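PDB 4UX5: transcription factor MBP1 from Magnaporthe oryzae, which binds DNA through a winged helix-turn-helix domain, the part in this chain, and probably acts as a transcription activator for RNA polymerase II. Local coordinates for residues D45-A49 and T50-K54; A20-G24 and I25-E29; T64-E68 and R69-K73; A98-R102 and N103-D107. All coordinates share one frame; numbering follows the deposited sequence.

Interaction 1: residues D45-A49 and T50-K54; sequences DWINA and THILK. With nucleotides of chain C.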
# COMPACT_ATOMS: atom_id res chain seq x y z
N ASP A 45 -0.62 18.65 -9.02
CA ASP A 45 0.41 18.44 -10.04
C ASP A 45 1.45 17.40 -9.64
O ASP A 45 2.55 17.37 -10.20
CB ASP A 45 1.11 19.76 -10.37
CG ASP A 45 0.33 20.60 -11.36
OD1 ASP A 45 -0.56 20.04 -12.04
OD2 ASP A 45 0.62 21.81 -11.46
N TRP A 46 1.13 16.55 -8.68
CA TRP A 46 2.01 15.44 -8.35
C TRP A 46 1.99 14.44 -9.50
O TRP A 46 0.96 14.25 -10.15
CB TRP A 46 1.61 14.78 -7.04
CG TRP A 46 2.08 15.51 -5.83
CD1 TRP A 46 2.24 16.86 -5.69
CD2 TRP A 46 2.47 14.93 -4.57
NE1 TRP A 46 2.70 17.16 -4.43
CE2 TRP A 46 2.84 15.99 -3.72
CE3 TRP A 46 2.52 13.62 -4.09
CZ2 TRP A 46 3.27 15.78 -2.41
CZ3 TRP A 46 2.95 13.41 -2.79
CH2 TRP A 46 3.32 14.48 -1.97
N ILE A 47 3.14 13.81 -9.75
CA ILE A 47 3.28 12.94 -10.91
C ILE A 47 3.71 11.54 -10.48
O ILE A 47 4.34 11.36 -9.44
CB ILE A 47 4.31 13.54 -11.91
CG1 ILE A 47 4.19 12.86 -13.28
CG2 ILE A 47 5.72 13.46 -11.35
CD1 ILE A 47 4.79 13.67 -14.41
N ASN A 48 3.33 10.54 -11.29
CA ASN A 48 3.62 9.15 -10.98
C ASN A 48 5.06 8.77 -11.32
O ASN A 48 5.41 8.63 -12.49
CB ASN A 48 2.64 8.24 -11.73
CG ASN A 48 2.59 6.83 -11.16
OD1 ASN A 48 3.62 6.24 -10.83
ND2 ASN A 48 1.38 6.29 -11.03
N ALA A 49 5.89 8.62 -10.29
CA ALA A 49 7.31 8.31 -10.48
C ALA A 49 7.51 6.91 -11.03
O ALA A 49 8.51 6.63 -11.69
CB ALA A 49 8.07 8.48 -9.18
N THR A 50 6.56 6.02 -10.76
CA THR A 50 6.62 4.65 -11.26
C THR A 50 6.41 4.63 -12.77
O THR A 50 7.04 3.85 -13.48
CB THR A 50 5.58 3.75 -10.56
OG1 THR A 50 5.68 3.91 -9.14
CG2 THR A 50 5.81 2.29 -10.92
N HIS A 51 5.52 5.50 -13.24
CA HIS A 51 5.28 5.64 -14.68
C HIS A 51 6.51 6.19 -15.39
O HIS A 51 6.81 5.80 -16.52
CB HIS A 51 4.08 6.57 -14.94
CG HIS A 51 2.77 6.00 -14.51
ND1 HIS A 51 1.60 6.74 -14.52
CD2 HIS A 51 2.43 4.77 -14.05
CE1 HIS A 51 0.60 5.99 -14.09
NE2 HIS A 51 1.08 4.79 -13.80
N ILE A 52 7.22 7.10 -14.73
CA ILE A 52 8.41 7.72 -15.30
C ILE A 52 9.52 6.69 -15.45
O ILE A 52 10.12 6.57 -16.52
CB ILE A 52 8.90 8.89 -14.43
CG1 ILE A 52 7.84 9.99 -14.36
CG2 ILE A 52 10.21 9.45 -14.98
CD1 ILE A 52 8.22 11.16 -13.48
N LEU A 53 9.80 5.95 -14.39
CA LEU A 53 10.85 4.93 -14.41
C LEU A 53 10.51 3.80 -15.38
O LEU A 53 11.41 3.15 -15.92
CB LEU A 53 11.09 4.38 -13.01
CG LEU A 53 11.67 5.39 -12.01
CD1 LEU A 53 11.85 4.75 -10.64
CD2 LEU A 53 12.99 5.96 -12.52
N LYS A 54 9.22 3.56 -15.60
CA LYS A 54 8.78 2.58 -16.59
C LYS A 54 8.95 3.13 -18.00
O LYS A 54 9.13 2.36 -18.95
CB LYS A 54 7.32 2.19 -16.36
CG LYS A 54 7.10 1.24 -15.21
CD LYS A 54 5.62 1.08 -14.90
CE LYS A 54 4.87 0.44 -16.06
NZ LYS A 54 3.43 0.22 -15.74
P DC C 9 3.03 -1.43 -12.19
OP1 DC C 9 2.64 -0.41 -13.19
OP2 DC C 9 4.06 -2.44 -12.52
O5' DC C 9 3.44 -0.69 -10.83
C5' DC C 9 2.59 0.30 -10.28
C4' DC C 9 2.25 -0.01 -8.83
O4' DC C 9 1.37 -1.15 -8.77
C3' DC C 9 3.42 -0.39 -7.95
O3' DC C 9 4.02 0.78 -7.42
C2' DC C 9 2.77 -1.24 -6.85
C1' DC C 9 1.46 -1.73 -7.49
N1 DC C 9 1.37 -3.21 -7.63
C2 DC C 9 0.69 -3.97 -6.67
O2 DC C 9 0.19 -3.40 -5.69
N3 DC C 9 0.61 -5.31 -6.82
C4 DC C 9 1.16 -5.90 -7.88
N4 DC C 9 1.05 -7.22 -7.99
C5 DC C 9 1.85 -5.15 -8.88
C6 DC C 9 1.93 -3.82 -8.72
P DG C 10 5.60 0.82 -7.13
OP1 DG C 10 6.02 2.24 -7.16
OP2 DG C 10 6.25 -0.17 -8.02
O5' DG C 10 5.73 0.33 -5.62
C5' DG C 10 5.06 1.05 -4.58
C4' DG C 10 4.75 0.14 -3.40
O4' DG C 10 4.11 -1.08 -3.87
C3' DG C 10 5.96 -0.30 -2.59
O3' DG C 10 5.62 -0.34 -1.22
C2' DG C 10 6.23 -1.70 -3.13
C1' DG C 10 4.82 -2.19 -3.38
N9 DG C 10 4.74 -3.26 -4.37
C8 DG C 10 5.30 -3.26 -5.62
N7 DG C 10 5.07 -4.36 -6.29
C5 DG C 10 4.32 -5.14 -5.42
C6 DG C 10 3.78 -6.44 -5.59
O6 DG C 10 3.87 -7.18 -6.58
N1 DG C 10 3.09 -6.86 -4.45
C2 DG C 10 2.93 -6.12 -3.31
N2 DG C 10 2.23 -6.69 -2.32
N3 DG C 10 3.43 -4.90 -3.13
C4 DG C 10 4.11 -4.48 -4.23
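With chi1 at -163°, Asn48 swings its amide back over the first turn of helix 49-55, while the chi1 of -68° in His51 places the imidazole against it. The result is an N-cap: Asn48 OD1 accepts from His51 N at 3.2 Å, with that donor standing well above the carbonyl plane, and more weakly from Thr50 N at 2.9 Å. Amide and imidazole are stacked, their planes 15° apart, and Asn48 CB adds a CH-pi contact 3.7 Å from the centroid of the His51 ring. Beyond the two segments, Asn48 ND2 donates to Gln87 O and His51 ND1 bonds to Met39 N, so both stacked groups are fixed in their rotation as well as in their position. The cap belongs to the winged helix-turn-helix domain, at the junction where strand 47-48 runs straight into the helix. Ile52 N donates to Asn48 O at 3.3 Å and Leu53 N to Ala49 O at 3.1 Å, continuing the turn. On the side toward helix 110-114, Ile47 and Ile52 cross at about a right angle, CG2 of the former meeting CD1 of the latter. The same helix start grips the backbone of one DNA strand: Thr50 OG1 donates to OP1 of DG10 of chain C at 2.6 Å, and one turn later Lys54 NZ reaches OP1 of DC9 of chain C at 2.7 Å.

Interaction 2: residues A20-G24 and I25-E29; sequences ATYSG and IPVYE. With nucleotides of chain D.
Strands 16-22 and 25-32 form a beta hairpin with a two-residue loop, a type I' turn from Tyr22 to Ile25. Ser23 and Gly24 occupy its corners, both with positive phi. Tyr22 and Ile25 form the hydrogen-bonded pair next to the turn, Ile25 N donating to Tyr22 O at 2.9 Å and Tyr22 N to Ile25 O. Thr21 faces Pro26 in the following non-hydrogen-bonded pair, a place where the proline ring costs no hydrogen bond between these strands. Ala20 and Val27 then exchange two bonds, the straighter being Val27 N to Ala20 O at 2.9 Å. Tyr22 and Val27 project from the same face of the sheet. With chi1 at -52°, the Tyr22 ring folds along the neighbouring strand, so that Val27 CG2 meets its edge at CE2, 3.7 Å away. The phenol crosses the extended side chain of Glu29 at about a right angle, and Tyr22 OH donates to the syn lone pair of Glu29 OE1 at 2.8 Å. A water donates to Glu29 OE2, which also accepts from Gln31 NE2, and weakly to Tyr22 OH. Tyr83 meets the Tyr22 ring almost parallel. At the turn, Ser23 N makes a weak bond of 3.3 Å to OP1 of DC10 of chain D. Neutral donors alone meet that phosphate from these two segments, so the turn's grip on it is probably modest.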
# COMPACT_ATOMS: atom_id res chain seq x y z
N ALA A 20 -8.28 12.20 -17.61
CA ALA A 20 -9.06 11.09 -17.08
C ALA A 20 -9.39 11.28 -15.61
O ALA A 20 -8.90 12.19 -14.96
CB ALA A 20 -8.31 9.79 -17.28
N THR A 21 -10.24 10.39 -15.09
CA THR A 21 -10.60 10.42 -13.68
C THR A 21 -10.60 9.01 -13.10
O THR A 21 -11.35 8.14 -13.54
CB THR A 21 -11.99 11.05 -13.46
OG1 THR A 21 -11.94 12.44 -13.83
CG2 THR A 21 -12.41 10.94 -12.00
N TYR A 22 -9.74 8.78 -12.11
CA TYR A 22 -9.65 7.48 -11.47
C TYR A 22 -9.91 7.59 -9.97
O TYR A 22 -9.21 8.33 -9.27
CB TYR A 22 -8.28 6.85 -11.73
CG TYR A 22 -7.89 6.81 -13.19
CD1 TYR A 22 -8.48 5.89 -14.05
CD2 TYR A 22 -6.95 7.69 -13.70
CE1 TYR A 22 -8.13 5.85 -15.39
CE2 TYR A 22 -6.59 7.66 -15.04
CZ TYR A 22 -7.19 6.74 -15.88
OH TYR A 22 -6.84 6.70 -17.21
N SER A 23 -10.91 6.86 -9.50
CA SER A 23 -11.33 6.90 -8.10
C SER A 23 -11.67 8.32 -7.66
O SER A 23 -11.40 8.71 -6.52
CB SER A 23 -10.25 6.31 -7.19
OG SER A 23 -10.05 4.93 -7.47
N GLY A 24 -12.27 9.09 -8.56
CA GLY A 24 -12.67 10.45 -8.26
C GLY A 24 -11.49 11.41 -8.23
O GLY A 24 -11.60 12.51 -7.69
N ILE A 25 -10.37 10.98 -8.80
CA ILE A 25 -9.18 11.82 -8.85
C ILE A 25 -8.84 12.20 -10.29
O ILE A 25 -8.35 11.37 -11.06
CB ILE A 25 -7.97 11.12 -8.21
CG1 ILE A 25 -8.26 10.78 -6.75
CG2 ILE A 25 -6.73 11.99 -8.32
CD1 ILE A 25 -7.09 10.16 -6.02
N PRO A 26 -9.11 13.46 -10.65
CA PRO A 26 -8.79 14.00 -11.97
C PRO A 26 -7.29 14.05 -12.22
O PRO A 26 -6.54 14.54 -11.38
CB PRO A 26 -9.38 15.42 -11.92
CG PRO A 26 -10.38 15.39 -10.83
CD PRO A 26 -9.82 14.44 -9.82
N VAL A 27 -6.86 13.52 -13.36
CA VAL A 27 -5.45 13.55 -13.73
C VAL A 27 -5.26 14.00 -15.17
O VAL A 27 -6.19 13.96 -15.98
CB VAL A 27 -4.77 12.17 -13.57
CG1 VAL A 27 -4.80 11.72 -12.12
CG2 VAL A 27 -5.43 11.14 -14.48
N TYR A 28 -4.05 14.45 -15.48
CA TYR A 28 -3.62 14.61 -16.87
C TYR A 28 -2.84 13.36 -17.24
O TYR A 28 -2.00 12.89 -16.46
CB TYR A 28 -2.77 15.86 -17.06
CG TYR A 28 -3.45 17.15 -16.64
CD1 TYR A 28 -4.60 17.58 -17.29
CD2 TYR A 28 -2.94 17.93 -15.61
CE1 TYR A 28 -5.23 18.76 -16.92
CE2 TYR A 28 -3.56 19.11 -15.24
CZ TYR A 28 -4.70 19.51 -15.89
OH TYR A 28 -5.32 20.68 -15.51
N GLU A 29 -3.11 12.81 -18.41
CA GLU A 29 -2.43 11.59 -18.83
C GLU A 29 -1.78 11.74 -20.20
O GLU A 29 -2.46 11.99 -21.20
CB GLU A 29 -3.41 10.41 -18.84
CG GLU A 29 -2.77 9.08 -19.22
CD GLU A 29 -3.71 7.91 -19.04
OE1 GLU A 29 -4.78 8.09 -18.42
OE2 GLU A 29 -3.37 6.80 -19.51
P DC D 10 -12.90 3.57 -10.36
OP1 DC D 10 -11.43 3.66 -10.22
OP2 DC D 10 -13.67 4.82 -10.54
O5' DC D 10 -13.28 2.63 -11.58
C5' DC D 10 -12.35 2.40 -12.62
C4' DC D 10 -12.70 1.14 -13.38
O4' DC D 10 -12.61 -0.01 -12.50
C3' DC D 10 -14.12 1.11 -13.96
O3' DC D 10 -14.04 1.10 -15.38
C2' DC D 10 -14.74 -0.19 -13.42
C1' DC D 10 -13.52 -0.97 -12.93
N1 DC D 10 -13.81 -1.90 -11.80
C2 DC D 10 -13.36 -3.22 -11.85
O2 DC D 10 -12.73 -3.60 -12.84
N3 DC D 10 -13.62 -4.06 -10.82
C4 DC D 10 -14.31 -3.61 -9.76
N4 DC D 10 -14.55 -4.47 -8.77
C5 DC D 10 -14.78 -2.27 -9.69
C6 DC D 10 -14.52 -1.46 -10.71
P DT D 9 -11.24 2.09 -3.76
OP1 DT D 9 -10.93 3.15 -2.77
OP2 DT D 9 -12.48 1.29 -3.64
O5' DT D 9 -11.20 2.71 -5.23
C5' DT D 9 -12.30 2.52 -6.11
C4' DT D 9 -11.82 2.14 -7.50
O4' DT D 9 -10.94 1.00 -7.41
C3' DT D 9 -12.92 1.69 -8.45
O3' DT D 9 -13.54 2.84 -9.07
C2' DT D 9 -12.17 0.80 -9.44
C1' DT D 9 -11.02 0.23 -8.59
N1 DT D 9 -11.19 -1.20 -8.22
C2 DT D 9 -10.66 -2.18 -9.04
O2 DT D 9 -10.05 -1.94 -10.06
N3 DT D 9 -10.88 -3.47 -8.61
C4 DT D 9 -11.55 -3.87 -7.47
O4 DT D 9 -11.69 -5.05 -7.16
C5 DT D 9 -12.08 -2.79 -6.67
C6 DT D 9 -11.88 -1.53 -7.07
O HOH W 1 -4.87 4.43 -18.68

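Interaction 3: residues T64-E68 and R69-K73; sequences TRILE and REVQK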
# COMPACT_ATOMS: atom_id res chain seq x y z
N THR A 64 12.36 -0.70 -8.49
CA THR A 64 12.09 -0.98 -7.08
C THR A 64 13.22 -0.43 -6.22
O THR A 64 12.98 0.22 -5.20
CB THR A 64 11.94 -2.50 -6.80
OG1 THR A 64 10.80 -3.01 -7.50
CG2 THR A 64 11.77 -2.75 -5.32
N ARG A 65 14.45 -0.67 -6.65
CA ARG A 65 15.63 -0.18 -5.94
C ARG A 65 15.70 1.35 -5.97
O ARG A 65 16.00 1.98 -4.95
CB ARG A 65 16.91 -0.77 -6.54
CG ARG A 65 18.18 -0.27 -5.87
CD ARG A 65 19.40 -0.53 -6.74
NE ARG A 65 20.60 0.10 -6.18
CZ ARG A 65 21.77 0.18 -6.81
NH1 ARG A 65 21.90 -0.34 -8.02
NH2 ARG A 65 22.80 0.77 -6.22
N ILE A 66 15.43 1.93 -7.13
CA ILE A 66 15.48 3.38 -7.30
C ILE A 66 14.41 4.07 -6.46
O ILE A 66 14.68 5.08 -5.81
CB ILE A 66 15.30 3.78 -8.77
CG1 ILE A 66 16.42 3.18 -9.62
CG2 ILE A 66 15.29 5.30 -8.91
CD1 ILE A 66 16.32 3.52 -11.09
N LEU A 67 13.20 3.52 -6.47
CA LEU A 67 12.10 4.08 -5.69
C LEU A 67 12.38 4.02 -4.20
O LEU A 67 12.11 4.97 -3.47
CB LEU A 67 10.79 3.35 -6.01
CG LEU A 67 10.18 3.63 -7.38
CD1 LEU A 67 9.20 2.54 -7.76
CD2 LEU A 67 9.51 5.00 -7.40
N GLU A 68 12.95 2.90 -3.75
CA GLU A 68 13.21 2.69 -2.33
C GLU A 68 14.41 3.47 -1.81
O GLU A 68 14.35 4.05 -0.72
CB GLU A 68 13.42 1.20 -2.05
CG GLU A 68 12.14 0.38 -2.03
CD GLU A 68 12.39 -1.10 -1.85
OE1 GLU A 68 13.41 -1.60 -2.37
OE2 GLU A 68 11.56 -1.77 -1.19
N ARG A 69 15.49 3.49 -2.58
CA ARG A 69 16.75 4.06 -2.11
C ARG A 69 16.89 5.55 -2.39
O ARG A 69 17.77 6.21 -1.83
CB ARG A 69 17.92 3.31 -2.75
CG ARG A 69 18.17 1.93 -2.16
CD ARG A 69 19.40 1.27 -2.76
NE ARG A 69 20.00 0.31 -1.84
CZ ARG A 69 19.59 -0.95 -1.69
NH1 ARG A 69 18.57 -1.41 -2.41
NH2 ARG A 69 20.19 -1.75 -0.83
N GLU A 70 16.02 6.09 -3.24
CA GLU A 70 16.14 7.48 -3.66
C GLU A 70 14.83 8.25 -3.54
O GLU A 70 14.74 9.24 -2.81
CB GLU A 70 16.66 7.55 -5.10
CG GLU A 70 18.00 6.86 -5.31
CD GLU A 70 18.34 6.69 -6.77
OE1 GLU A 70 17.67 7.31 -7.62
OE2 GLU A 70 19.28 5.92 -7.08
N VAL A 71 13.82 7.80 -4.27
CA VAL A 71 12.55 8.50 -4.36
C VAL A 71 11.81 8.56 -3.01
O VAL A 71 11.27 9.60 -2.64
CB VAL A 71 11.63 7.85 -5.41
CG1 VAL A 71 10.33 8.63 -5.54
CG2 VAL A 71 12.33 7.77 -6.75
N GLN A 72 11.81 7.45 -2.28
CA GLN A 72 11.09 7.37 -1.01
C GLN A 72 11.72 8.23 0.08
O GLN A 72 11.09 8.48 1.11
CB GLN A 72 11.00 5.92 -0.53
CG GLN A 72 9.91 5.10 -1.20
CD GLN A 72 9.86 3.68 -0.69
OE1 GLN A 72 10.55 3.32 0.26
NE2 GLN A 72 9.03 2.85 -1.33
N LYS A 73 12.95 8.67 -0.13
CA LYS A 73 13.66 9.46 0.87
C LYS A 73 13.26 10.94 0.81
O LYS A 73 13.82 11.76 1.54
CB LYS A 73 15.17 9.32 0.69
CG LYS A 73 15.68 7.92 1.01
CD LYS A 73 15.28 7.50 2.42
CE LYS A 73 15.67 6.06 2.70
NZ LYS A 73 15.27 5.64 4.07
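Helix 60-71 widens into a pi-type turn at 69-71: Arg69 N still donates to Arg65 O at 2.9 Å in the alpha pattern, but Val71 N reaches Ile66 O at 3.2 Å and Gln72 N reaches Leu67 O at 2.8 Å, each five residues back. Leu67 and Val71 lie side by side and point the same way, Leu67 CD2 resting 4.0 Å from Val71 CG2. Their methyl groups face strand 88-91, where Leu67 touches Thr89 and Val71 touches Ile91. This is the second helix of the helix-turn-helix, following helix 49-55, and Ile66 and Leu67 both pack on Leu53 of that helix. Ile66 CG2 also approaches the carboxylate of Glu70, 3.4 Å from OE1. On the outer surface Arg65 and Arg69 run across one another with their guanidinium planes 82° apart. Arg69 CD sits at the edge of the Arg65 group; Arg65 NE and Arg69 NE are 4.4 Å apart, probably a mildly unfavourable pairing of like charges. Glu68 and Gln72 extend together, the carboxylate and amide planes turned 79° apart. With chi1 at -80°, Gln72 brings its CG against Leu67 O, 3.2 Å away, and its NE2 donates to a DNA phosphate; Leu67 and Glu68 also pack on phosphate groups of the DNA.

Interaction 4: residues A98-R102 and N103-D107; sequences ALAHR and NNIFD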
# COMPACT_ATOMS: atom_id res chain seq x y z
N ALA A 98 13.03 16.40 -11.88
CA ALA A 98 14.39 16.08 -11.47
C ALA A 98 14.70 14.61 -11.73
O ALA A 98 15.73 14.27 -12.30
CB ALA A 98 14.59 16.42 -10.00
N LEU A 99 13.78 13.74 -11.30
CA LEU A 99 13.91 12.30 -11.50
C LEU A 99 14.02 11.94 -12.97
O LEU A 99 14.81 11.08 -13.35
CB LEU A 99 12.72 11.57 -10.88
CG LEU A 99 12.71 10.05 -10.99
CD1 LEU A 99 13.81 9.44 -10.13
CD2 LEU A 99 11.35 9.49 -10.59
N ALA A 100 13.22 12.60 -13.80
CA ALA A 100 13.21 12.33 -15.23
C ALA A 100 14.53 12.74 -15.87
O ALA A 100 15.01 12.07 -16.79
CB ALA A 100 12.05 13.06 -15.90
N HIS A 101 15.11 13.83 -15.39
CA HIS A 101 16.41 14.26 -15.86
C HIS A 101 17.50 13.27 -15.45
O HIS A 101 18.25 12.79 -16.30
CB HIS A 101 16.74 15.67 -15.34
CG HIS A 101 16.10 16.77 -16.13
ND1 HIS A 101 15.08 17.55 -15.62
CD2 HIS A 101 16.33 17.22 -17.38
CE1 HIS A 101 14.72 18.43 -16.53
NE2 HIS A 101 15.45 18.25 -17.61
N ARG A 102 17.55 12.96 -14.15
CA ARG A 102 18.57 12.06 -13.60
C ARG A 102 18.57 10.69 -14.28
O ARG A 102 19.59 10.01 -14.30
CB ARG A 102 18.38 11.88 -12.09
CG ARG A 102 18.52 13.15 -11.28
CD ARG A 102 18.77 12.85 -9.80
NE ARG A 102 17.84 11.85 -9.27
CZ ARG A 102 16.68 12.14 -8.68
NH1 ARG A 102 16.30 13.40 -8.55
NH2 ARG A 102 15.91 11.17 -8.22
N ASN A 103 17.42 10.29 -14.82
CA ASN A 103 17.30 9.00 -15.47
C ASN A 103 17.13 9.13 -16.99
O ASN A 103 16.67 8.20 -17.65
CB ASN A 103 16.13 8.21 -14.88
CG ASN A 103 16.37 7.81 -13.44
OD1 ASN A 103 16.93 6.74 -13.16
ND2 ASN A 103 15.97 8.66 -12.50
N ASN A 104 17.50 10.29 -17.51
CA ASN A 104 17.62 10.50 -18.96
C ASN A 104 16.33 10.21 -19.74
O ASN A 104 16.35 9.43 -20.70
CB ASN A 104 18.76 9.64 -19.51
CG ASN A 104 19.29 10.14 -20.84
OD1 ASN A 104 19.35 11.34 -21.09
ND2 ASN A 104 19.69 9.21 -21.70
N ILE A 105 15.22 10.82 -19.34
CA ILE A 105 13.94 10.53 -19.97
C ILE A 105 13.04 11.76 -20.06
O ILE A 105 11.91 11.69 -20.55
CB ILE A 105 13.20 9.40 -19.20
CG1 ILE A 105 12.13 8.73 -20.08
CG2 ILE A 105 12.61 9.92 -17.90
CD1 ILE A 105 12.66 8.15 -21.37
N PHE A 106 13.55 12.90 -19.60
CA PHE A 106 12.77 14.13 -19.59
C PHE A 106 12.29 14.56 -20.98
O PHE A 106 11.18 15.07 -21.14
CB PHE A 106 13.57 15.27 -18.96
CG PHE A 106 12.83 16.57 -18.92
CD1 PHE A 106 11.93 16.84 -17.90
CD2 PHE A 106 13.03 17.53 -19.90
CE1 PHE A 106 11.24 18.04 -17.86
CE2 PHE A 106 12.34 18.73 -19.87
CZ PHE A 106 11.45 18.98 -18.84
N ASP A 107 13.14 14.36 -21.98
CA ASP A 107 12.82 14.77 -23.34
C ASP A 107 11.63 14.01 -23.92
O ASP A 107 10.76 14.60 -24.57
CB ASP A 107 14.04 14.60 -24.26
CG ASP A 107 15.13 15.61 -23.96
OD1 ASP A 107 14.81 16.71 -23.45
OD2 ASP A 107 16.31 15.32 -24.24
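The imidazole of His101 and the phenyl ring of Phe106 stack face over face, offset, with centroids 4.1 Å apart and planes at 18°; the two side chains point the same way. His101 CE1 sits over the middle of the phenyl ring, whereas Phe106 CG lies above the rim of the imidazole, with His101 NE2 3.4 Å from it. Phe106 CG is turned opposite its backbone nitrogen (chi1 180°), which brings the phenyl ring over the imidazole; CB, placed by the backbone, also lies over that face. The backbone between them forms a Schellman motif that terminates helix 93-102: Ile105 N donates to Ala100 O at 2.8 Å, Asn104 N donates to His101 O at 2.9 Å, and Asn104 takes the positive phi. Asn103 adds a side-chain bond, its ND2 donating almost straight to Leu99 O at 2.8 Å with the acceptor in the amide plane, and its backbone N bonds weakly to that oxygen. Ala100 CB packs 3.8 Å from Ile105 CG2 and meets the edge of the phenyl ring. Around this helix end, Leu99 packs on Ala49 and Val71, Ile105 on Ile52 and Ala55 of helix 49-55, Asn103 on Ile66 of helix 60-71, and Phe106 on Phe113 of helix 110-114.

Overall arrangement
Along the chain the contacts run in the order interaction 2, interaction 1, interaction 3, interaction 4. Interaction 1 lies near the chain's centre, about 11 Å from interaction 4 and 13 Å from interaction 3, centre to centre. These three share one apolar core: Leu53 packs against Leu67 of interaction 3, Ile52 against Ile105 of interaction 4, and Val71 against Leu99. Interaction 2 lies on the other sheet, of strands 16-22, 25-32 and 36-41, its centre about 14 Å from that of interaction 1 and about 25 Å from that of interaction 3. Interactions 1, 2 and 3 each reach DNA phosphates, consistent with the helices and, more weakly, the hairpin contributing to the grip on the DNA backbone.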